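Local coordinates for putative general stress protein 26 (PDB 2QEA), which probably acts as a flavin-dependent oxidoreductase of the pyridoxamine 5'-phosphate oxidase-like family, likely as a homodimer, at the interface of chains A and B. Residues are numbered along the deposited sequence; one frame, centred on the assembly and turned at random. Chains: chain A/B, Putative general stress protein 26.

Contact 1: the interface of chains A and B. Residues chain A 99-100, 103; chain B 136, 140.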
loop_
_atom_site.group_PDB
_atom_site.type_symbol
_atom_site.label_atom_id
_atom_site.label_comp_id
_atom_site.label_asym_id
_atom_site.label_seq_id
_atom_site.Cartn_x
_atom_site.Cartn_y
_atom_site.Cartn_z
ATOM N N PHE A 99 -12.089 20.062 -0.887
ATOM C CA PHE A 99 -11.261 21.256 -0.608
ATOM C C PHE A 99 -9.786 21.065 -1.028
ATOM O O PHE A 99 -9.113 22.040 -1.367
ATOM C CB PHE A 99 -11.353 21.677 0.883
ATOM C CG PHE A 99 -10.622 20.753 1.843
ATOM C CD1 PHE A 99 -9.326 21.064 2.284
ATOM C CD2 PHE A 99 -11.220 19.573 2.303
ATOM C CE1 PHE A 99 -8.635 20.208 3.168
ATOM C CE2 PHE A 99 -10.538 18.710 3.185
ATOM C CZ PHE A 99 -9.243 19.031 3.620
ATOM N N VAL A 100 -9.300 19.818 -0.970
ATOM C CA VAL A 100 -7.942 19.460 -1.413
ATOM C C VAL A 100 -7.833 19.643 -2.935
ATOM O O VAL A 100 -6.854 20.222 -3.410
ATOM C CB VAL A 100 -7.547 18.002 -1.002
ATOM C CG1 VAL A 100 -6.169 17.625 -1.543
ATOM C CG2 VAL A 100 -7.563 17.850 0.513
ATOM N N ALA A 103 -7.207 23.180 -4.117
ATOM C CA ALA A 103 -5.812 23.616 -3.956
ATOM C C ALA A 103 -4.962 23.268 -5.184
ATOM O O ALA A 103 -4.224 24.121 -5.689
ATOM C CB ALA A 103 -5.198 23.005 -2.693
ATOM N N PHE B 136 0.645 21.187 5.577
ATOM C CA PHE B 136 -0.559 20.898 4.770
ATOM C C PHE B 136 -1.552 22.072 4.817
ATOM O O PHE B 136 -2.055 22.496 3.776
ATOM C CB PHE B 136 -1.235 19.603 5.253
ATOM C CG PHE B 136 -2.394 19.160 4.400
ATOM C CD1 PHE B 136 -2.174 18.415 3.233
ATOM C CD2 PHE B 136 -3.708 19.473 4.763
ATOM C CE1 PHE B 136 -3.251 17.993 2.427
ATOM C CE2 PHE B 136 -4.794 19.057 3.970
ATOM C CZ PHE B 136 -4.565 18.318 2.795
ATOM N N ILE B 140 -2.340 24.716 1.537
ATOM C CA ILE B 140 -3.724 24.946 1.073
ATOM C C ILE B 140 -4.060 26.443 1.099
ATOM O O ILE B 140 -4.687 26.942 0.163
ATOM C CB ILE B 140 -4.757 24.097 1.869
ATOM C CG1 ILE B 140 -4.610 22.627 1.459
ATOM C CG2 ILE B 140 -6.199 24.574 1.624
ATOM C CD1 ILE B 140 -5.556 21.689 2.153
#
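A:Phe99 and B:Ile140 meet where the short helix 99-104 of chain A packs against helix 133-146 of chain B, a helix-to-helix patch at the rim of a two-fold interface. Aliphatic-to-aromatic contact comes first. The terminal methyl of B:Ile140 comes up beside the CD1-CE1 bond of the A:Phe99 ring, at its rim and not over a face, its CD1 3.6 Å from CE1 and 3.8 Å from CD1. The isoleucine CD1 is anti to CA (chi2 -180°), which extends the ethyl branch toward chain A. The two side chains run roughly perpendicular. A second contact of this kind has its roles exchanged between chains, CG2 of A:Val100 lying 3.8 Å from CZ of B:Phe136. That methyl sits in the plane of the B:Phe136 ring, at its rim. Within chain A the same CG2 lies 3.6 Å above the plane of the A:Phe99 ring, displaced toward its rim, and therefore bridges the two aromatic groups. Aromatic-to-aromatic contact is looser, and the two phenylalanine side chains again cross nearly at right angles. Backing the patch is A:Ala103, whose small side chain probably lets the helices come close; its CB is 4.2 Å from CG1 of B:Ile140. The ring-to-ring approach is made by CE1 of A:Phe99 and CE2 of B:Phe136, 4.1 Å apart.

Contact 2: the interface of chains A and B. Residues chain A 68-70, 77-79; chain B 20, 29, 68.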
loop_
_atom_site.group_PDB
_atom_site.type_symbol
_atom_site.label_atom_id
_atom_site.label_comp_id
_atom_site.label_asym_id
_atom_site.label_seq_id
_atom_site.Cartn_x
_atom_site.Cartn_y
_atom_site.Cartn_z
ATOM N N VAL A 68 -3.228 -1.148 -5.507
ATOM C CA VAL A 68 -2.799 -1.797 -4.272
ATOM C C VAL A 68 -3.172 -0.913 -3.082
ATOM O O VAL A 68 -2.929 0.298 -3.112
ATOM C CB VAL A 68 -1.280 -2.072 -4.297
ATOM C CG1 VAL A 68 -0.818 -2.734 -3.009
ATOM C CG2 VAL A 68 -0.923 -2.949 -5.489
ATOM N N VAL A 69 -3.764 -1.528 -2.054
ATOM C CA VAL A 69 -4.168 -0.855 -0.812
ATOM C C VAL A 69 -3.496 -1.552 0.379
ATOM O O VAL A 69 -3.356 -2.779 0.387
ATOM C CB VAL A 69 -5.714 -0.884 -0.630
ATOM C CG1 VAL A 69 -6.138 -0.215 0.688
ATOM C CG2 VAL A 69 -6.402 -0.205 -1.798
ATOM N N SER A 70 -3.059 -0.753 1.354
ATOM C CA SER A 70 -2.457 -1.242 2.603
ATOM C C SER A 70 -2.697 -0.168 3.665
ATOM O O SER A 70 -1.996 0.841 3.685
ATOM C CB SER A 70 -0.964 -1.528 2.417
ATOM O OG SER A 70 -0.372 -2.009 3.617
ATOM N N TYR A 77 -6.263 -4.552 3.338
ATOM C CA TYR A 77 -5.087 -4.813 2.503
ATOM C C TYR A 77 -5.618 -5.507 1.256
ATOM O O TYR A 77 -6.408 -6.449 1.376
ATOM C CB TYR A 77 -4.077 -5.689 3.251
ATOM C CG TYR A 77 -3.761 -5.184 4.643
ATOM C CD1 TYR A 77 -2.725 -4.270 4.862
ATOM C CD2 TYR A 77 -4.524 -5.597 5.748
ATOM C CE1 TYR A 77 -2.443 -3.786 6.156
ATOM C CE2 TYR A 77 -4.253 -5.120 7.041
ATOM C CZ TYR A 77 -3.212 -4.216 7.238
ATOM O OH TYR A 77 -2.944 -3.752 8.504
ATOM N N ALA A 78 -5.218 -5.038 0.074
ATOM C CA ALA A 78 -5.730 -5.596 -1.181
ATOM C C ALA A 78 -4.862 -5.293 -2.393
ATOM O O ALA A 78 -4.432 -4.159 -2.563
ATOM C CB ALA A 78 -7.140 -5.069 -1.433
ATOM N N ASP A 79 -4.596 -6.320 -3.203
ATOM C CA ASP A 79 -3.900 -6.189 -4.480
ATOM C C ASP A 79 -5.003 -6.485 -5.497
ATOM O O ASP A 79 -5.448 -7.629 -5.598
ATOM C CB ASP A 79 -2.734 -7.186 -4.589
ATOM C CG ASP A 79 -1.952 -7.063 -5.903
ATOM O OD1 ASP A 79 -2.201 -6.136 -6.705
ATOM O OD2 ASP A 79 -1.063 -7.907 -6.135
HETATM N N MSE B 20 3.060 -4.563 1.266
HETATM C CA MSE B 20 2.554 -5.596 0.348
HETATM C C MSE B 20 3.714 -6.255 -0.408
HETATM O O MSE B 20 4.317 -5.625 -1.272
HETATM C CB MSE B 20 1.537 -4.973 -0.610
HETATM C CG MSE B 20 0.350 -4.315 0.094
HETATM SE SE MSE B 20 -0.835 -5.581 0.970
HETATM C CE MSE B 20 -1.638 -6.404 -0.607
ATOM N N LEU B 29 0.202 -9.715 -4.526
ATOM C CA LEU B 29 0.866 -9.187 -3.330
ATOM C C LEU B 29 -0.006 -9.446 -2.093
ATOM O O LEU B 29 -1.238 -9.421 -2.188
ATOM C CB LEU B 29 1.136 -7.684 -3.464
ATOM C CG LEU B 29 1.994 -7.197 -4.638
ATOM C CD1 LEU B 29 1.988 -5.674 -4.706
ATOM C CD2 LEU B 29 3.414 -7.722 -4.535
ATOM N N VAL B 68 5.635 -3.194 -1.920
ATOM C CA VAL B 68 4.908 -1.929 -2.026
ATOM C C VAL B 68 4.545 -1.406 -0.633
ATOM O O VAL B 68 4.047 -2.164 0.205
ATOM C CB VAL B 68 3.637 -2.092 -2.890
ATOM C CG1 VAL B 68 2.851 -0.789 -2.965
ATOM C CG2 VAL B 68 4.006 -2.566 -4.296
#
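Extended backbone carries the chain A side, with A:Val68 in strand 63-71 and A:Asp79 in strand 76-87, facing strand 19-23 and the loop residue B:Leu29 of chain B. Selenomethionine B:Met20 fills the centre of this strand-rich part of the dimer interface and buries 70 Å² against chain A. Its CG lies 3.7 Å from CG1 of A:Val68, the two side chains running past each other in opposite directions. Bends at chi2 and chi3 fold the chain so that its selenium comes 4.0 Å from CB of A:Tyr77 and its methyl CE reaches the backbone of A:Ala78. On the other flank, CG2 of A:Val68 stands 4.1 Å from CD1 of B:Leu29. The polar link is a nearly straight hydrogen bond, 171° at the hydrogen, from the backbone N of B:Leu29 to the carboxylate of A:Asp79, which accepts through the anti lone pair of OD2. Replacing A:Asp79 with an alanine would probably leave the B:Leu29 N-H without its carboxylate acceptor and open a gap beside the leucine CB. With CG of A:Asp79 opposite its own backbone N (chi1 -179°), the carboxylate extends toward chain B, placing OD2 2.7 Å from N of B:Leu29.

Contact 3: the interface of chains A and B. Residues chain A 149-150, 152; chain B 103-104.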
loop_
_atom_site.group_PDB
_atom_site.type_symbol
_atom_site.label_atom_id
_atom_site.label_comp_id
_atom_site.label_asym_id
_atom_site.label_seq_id
_atom_site.Cartn_x
_atom_site.Cartn_y
_atom_site.Cartn_z
ATOM N N THR A 149 -3.282 -19.128 18.446
ATOM C CA THR A 149 -2.812 -18.121 17.487
ATOM C C THR A 149 -3.873 -17.004 17.406
ATOM O O THR A 149 -5.062 -17.298 17.569
ATOM C CB THR A 149 -2.537 -18.711 16.088
ATOM O OG1 THR A 149 -3.732 -19.298 15.562
ATOM C CG2 THR A 149 -1.436 -19.766 16.161
ATOM N N PRO A 150 -3.455 -15.732 17.184
ATOM C CA PRO A 150 -4.426 -14.628 17.103
ATOM C C PRO A 150 -5.442 -14.754 15.958
ATOM O O PRO A 150 -5.074 -15.193 14.865
ATOM C CB PRO A 150 -3.538 -13.393 16.864
ATOM C CG PRO A 150 -2.203 -13.779 17.279
ATOM C CD PRO A 150 -2.078 -15.231 17.013
HETATM N N MSE A 152 -6.815 -12.801 13.650
HETATM C CA MSE A 152 -6.620 -11.507 12.971
HETATM C C MSE A 152 -7.836 -11.139 12.118
HETATM O O MSE A 152 -8.416 -10.061 12.299
HETATM C CB MSE A 152 -5.351 -11.519 12.104
ATOM N N ALA B 103 3.170 -14.784 19.342
ATOM C CA ALA B 103 1.737 -15.109 19.302
ATOM C C ALA B 103 1.411 -16.085 18.163
ATOM O O ALA B 103 0.635 -17.021 18.360
ATOM C CB ALA B 103 0.893 -13.837 19.177
ATOM N N TRP B 104 2.030 -15.872 16.999
ATOM C CA TRP B 104 1.835 -16.733 15.817
ATOM C C TRP B 104 2.636 -18.041 15.882
ATOM O O TRP B 104 2.126 -19.081 15.469
ATOM C CB TRP B 104 2.168 -15.977 14.523
ATOM C CG TRP B 104 1.291 -14.783 14.312
ATOM C CD1 TRP B 104 1.601 -13.481 14.580
ATOM C CD2 TRP B 104 -0.056 -14.785 13.828
ATOM N NE1 TRP B 104 0.537 -12.667 14.276
ATOM C CE2 TRP B 104 -0.496 -13.438 13.814
ATOM C CE3 TRP B 104 -0.937 -15.795 13.396
ATOM C CZ2 TRP B 104 -1.785 -13.067 13.380
ATOM C CZ3 TRP B 104 -2.227 -15.429 12.966
ATOM C CH2 TRP B 104 -2.633 -14.072 12.963
#
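The pyrrolidine ring of A:Pro150 lies over one face of the B:Trp104 indole, its long direction set at a slant to the tryptophan side chain. CD of the proline stands 3.7 Å above the indole plane and 3.8 Å from the centroid of the six-membered ring, a central placement that makes this a CH-pi contact. The indole projects from helix 99-104 of chain B toward loop residues of chain A; its CG is opposite the carbonyl carbon (chi1 -61°), and a chi2 of 100° turns a broad face to the proline. Other carbons of the pyrrolidine follow the same surface, CB coming 3.9 Å from CZ2. B:Ala103 meets the proline from another direction, roughly at right angles to the indole, its CB 3.6 Å from CG, so consecutive residues form a corner around the ring. A:Met152, a selenomethionine modelled without the outer part of its side chain, approaches differently: its CB lies in the indole plane, at the edge, 3.8 Å from CH2. Tryptophan therefore meets chain A by both face and rim, burying 75 Å². A:Thr149 extends the patch along the backbone, with its methyl CG2 3.7 Å from the carbonyl O of B:Trp104. Near the far end of the indole, CH2 lies 3.3 Å from the carbonyl O of A:Pro150.

Contact 2 lies between the other two, about 27 Å from contact 1 and 21 Å from contact 3, measured between the centres of their C-alpha atoms; contacts 1 and 3 are about 41 Å apart. Helix 99-104 serves both outer contacts, from chain A in contact 1 and chain B in contact 3, and both include residue 103. Two-fold symmetry repeats each patch, so each copy of this helix probably meets the partner's helix (133-146 in chain B, 134-146 in chain A) and its 149-152 segment. Strand packing in the middle, helix-to-helix packing at one end and helix-to-loop packing at the other are consistent with a stable dimer.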